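Local coordinates for protein aminoglycoside 6-adenylyltransferase (Bacillus subtilis, PDB 2PBE) that adenylates streptomycin and streptidine on the O-6 position using ATP, or GTP for streptomycin, and so mediates bacterial resistance to streptomycin, at residues 61-66 with 90-95. Numbering follows the deposited sequence.
Sequences DQWLEI and FSYIIL
Tyr-92 meets Trp-63 and Leu-64 in a mainly apolar contact that packs segment 61-66, in the loop between helix 54-58 and strand 70-74, against one face of strand 90-96. No direct hydrogen bond crosses it, and the nearest CA atoms, those of Leu-64 and Tyr-92, stay 9.7 Å apart, so side chains and one bridging water span the gap. Tyr-92 makes three of the four residue contacts. The six-membered ring of Trp-63 turns its edge toward the Tyr-92 face in an offset edge-to-face pair, with centroids 5.5 Å apart and planes at 80°. The two side chains approach tip to tip: Trp-63 CZ2 lies 3.6 Å from Tyr-92 CZ, and the tyrosine hydroxyl sits at the indole edge, near its plane. A chi1 of 61° sets Trp-63 CG between the backbone N and the carbonyl carbon; Leu-64 CG lies over one indole face, toward its rim. That leucine divides its two methyls, CD1 packing 3.8 Å from Tyr-92 CE1 and CD2 4.1 Å from Ile-94 CD1. Tyr-92 and Ile-94, two residues apart, point to the same side of the strand, as beta alternation predicts. In this nucleotidyltransferase-family protein, strand 90-96 runs antiparallel to both its neighbours, 70-74 and 101-108, within a mixed sheet, and Tyr-92 also touches Leu-106 of the latter. The polar component is indirect: a water bridges Asp-61 OD1, at 2.6 Å, and Tyr-92 OH, at 2.7 Å. The Asp-61 carboxylate and tyrosine ring planes are 89° apart, with OD1 near the ring edge, while OD2 forms a salt bridge with Lys-75. Phe-57 adds a further edge-to-face partner for Trp-63, linking the segment back to helix 54-58.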
loop_
_atom_site.group_PDB
_atom_site.type_symbol
_atom_site.label_atom_id
_atom_site.label_comp_id
_atom_site.label_asym_id
_atom_site.label_seq_id
_atom_site.Cartn_x
_atom_site.Cartn_y
_atom_site.Cartn_z
ATOM N N ASP A 61 -5.542 -19.323 22.074
ATOM C CA ASP A 61 -4.589 -19.214 20.977
ATOM C C ASP A 61 -4.987 -19.762 19.611
ATOM O O ASP A 61 -4.122 -19.959 18.762
ATOM C CB ASP A 61 -3.257 -19.846 21.401
ATOM C CG ASP A 61 -2.713 -19.260 22.697
ATOM O OD1 ASP A 61 -2.991 -18.071 22.992
ATOM O OD2 ASP A 61 -1.995 -19.990 23.418
ATOM N N GLN A 62 -6.277 -19.993 19.391
ATOM C CA GLN A 62 -6.763 -20.531 18.119
ATOM C C GLN A 62 -6.568 -19.591 16.924
ATOM O O GLN A 62 -6.145 -20.021 15.847
ATOM C CB GLN A 62 -8.252 -20.889 18.234
ATOM C CG GLN A 62 -8.550 -22.300 18.729
ATOM C CD GLN A 62 -7.974 -23.371 17.816
ATOM O OE1 GLN A 62 -8.292 -23.434 16.625
ATOM N NE2 GLN A 62 -7.125 -24.228 18.377
ATOM N N TRP A 63 -6.868 -18.308 17.115
ATOM C CA TRP A 63 -6.733 -17.332 16.040
ATOM C C TRP A 63 -5.312 -17.288 15.445
ATOM O O TRP A 63 -5.110 -16.792 14.330
ATOM C CB TRP A 63 -7.128 -15.949 16.540
ATOM C CG TRP A 63 -6.268 -15.485 17.634
ATOM C CD1 TRP A 63 -6.390 -15.800 18.965
ATOM C CD2 TRP A 63 -5.121 -14.655 17.511
ATOM N NE1 TRP A 63 -5.372 -15.208 19.680
ATOM C CE2 TRP A 63 -4.575 -14.495 18.820
ATOM C CE3 TRP A 63 -4.489 -14.019 16.420
ATOM C CZ2 TRP A 63 -3.414 -13.716 19.073
ATOM C CZ3 TRP A 63 -3.332 -13.239 16.665
ATOM C CH2 TRP A 63 -2.808 -13.099 17.992
ATOM N N LEU A 64 -4.341 -17.797 16.200
ATOM C CA LEU A 64 -2.946 -17.820 15.775
ATOM C C LEU A 64 -2.654 -18.874 14.719
ATOM O O LEU A 64 -1.683 -18.775 13.986
ATOM C CB LEU A 64 -2.048 -18.064 16.985
ATOM C CG LEU A 64 -1.819 -16.914 17.970
ATOM C CD1 LEU A 64 -1.286 -17.453 19.273
ATOM C CD2 LEU A 64 -0.857 -15.921 17.378
ATOM N N GLU A 65 -3.509 -19.882 14.654
ATOM C CA GLU A 65 -3.359 -20.996 13.721
ATOM C C GLU A 65 -3.335 -20.515 12.284
ATOM O O GLU A 65 -2.813 -21.210 11.398
ATOM C CB GLU A 65 -4.516 -21.989 13.928
ATOM C CG GLU A 65 -4.138 -23.461 13.823
ATOM C CD GLU A 65 -3.145 -23.894 14.893
ATOM O OE1 GLU A 65 -1.936 -24.017 14.576
ATOM O OE2 GLU A 65 -3.577 -24.105 16.049
ATOM N N ILE A 66 -3.878 -19.320 12.062
ATOM C CA ILE A 66 -3.944 -18.739 10.729
ATOM C C ILE A 66 -2.571 -18.437 10.133
ATOM O O ILE A 66 -2.399 -18.430 8.909
ATOM C CB ILE A 66 -4.791 -17.445 10.734
ATOM C CG1 ILE A 66 -5.120 -17.038 9.293
ATOM C CG2 ILE A 66 -4.040 -16.332 11.479
ATOM C CD1 ILE A 66 -6.047 -15.856 9.174
ATOM N N PHE A 90 1.127 -7.448 25.262
ATOM C CA PHE A 90 1.062 -8.890 25.292
ATOM C C PHE A 90 1.644 -9.266 23.944
ATOM O O PHE A 90 1.182 -8.797 22.902
ATOM C CB PHE A 90 -0.381 -9.378 25.397
ATOM C CG PHE A 90 -0.494 -10.770 25.942
ATOM C CD1 PHE A 90 -0.306 -11.018 27.315
ATOM C CD2 PHE A 90 -0.749 -11.852 25.083
ATOM C CE1 PHE A 90 -0.372 -12.338 27.833
ATOM C CE2 PHE A 90 -0.817 -13.187 25.583
ATOM C CZ PHE A 90 -0.626 -13.427 26.968
ATOM N N SER A 91 2.675 -10.093 23.959
ATOM C CA SER A 91 3.295 -10.477 22.714
ATOM C C SER A 91 3.412 -11.979 22.566
ATOM O O SER A 91 3.101 -12.733 23.480
ATOM C CB SER A 91 4.660 -9.836 22.628
ATOM O OG SER A 91 5.417 -10.185 23.762
ATOM N N TYR A 92 3.876 -12.400 21.399
ATOM C CA TYR A 92 4.050 -13.800 21.080
ATOM C C TYR A 92 5.346 -13.919 20.308
ATOM O O TYR A 92 5.645 -13.062 19.483
ATOM C CB TYR A 92 2.915 -14.278 20.183
ATOM C CG TYR A 92 1.526 -14.058 20.741
ATOM C CD1 TYR A 92 0.869 -15.088 21.466
ATOM C CD2 TYR A 92 0.845 -12.822 20.553
ATOM C CE1 TYR A 92 -0.442 -14.899 21.989
ATOM C CE2 TYR A 92 -0.469 -12.607 21.081
ATOM C CZ TYR A 92 -1.104 -13.658 21.798
ATOM O OH TYR A 92 -2.368 -13.489 22.310
ATOM N N ILE A 93 6.137 -14.948 20.584
ATOM C CA ILE A 93 7.355 -15.135 19.810
ATOM C C ILE A 93 7.099 -16.497 19.205
ATOM O O ILE A 93 6.938 -17.481 19.938
ATOM C CB ILE A 93 8.657 -15.166 20.665
ATOM C CG1 ILE A 93 9.013 -13.759 21.146
ATOM C CG2 ILE A 93 9.830 -15.666 19.824
ATOM C CD1 ILE A 93 8.088 -13.193 22.163
ATOM N N ILE A 94 7.013 -16.553 17.881
ATOM C CA ILE A 94 6.741 -17.804 17.196
ATOM C C ILE A 94 7.881 -18.231 16.286
ATOM O O ILE A 94 8.482 -17.404 15.585
ATOM C CB ILE A 94 5.447 -17.691 16.341
ATOM C CG1 ILE A 94 4.293 -17.205 17.207
ATOM C CG2 ILE A 94 5.071 -19.055 15.751
ATOM C CD1 ILE A 94 3.054 -16.818 16.409
ATOM N N LEU A 95 8.163 -19.528 16.309
ATOM C CA LEU A 95 9.171 -20.093 15.439
ATOM C C LEU A 95 8.373 -20.976 14.498
ATOM O O LEU A 95 7.906 -22.044 14.886
ATOM C CB LEU A 95 10.189 -20.926 16.222
ATOM C CG LEU A 95 11.272 -21.502 15.291
ATOM C CD1 LEU A 95 12.081 -20.388 14.680
ATOM C CD2 LEU A 95 12.160 -22.470 16.034
HETATM O O HOH W 1 -3.913 -15.598 22.863
#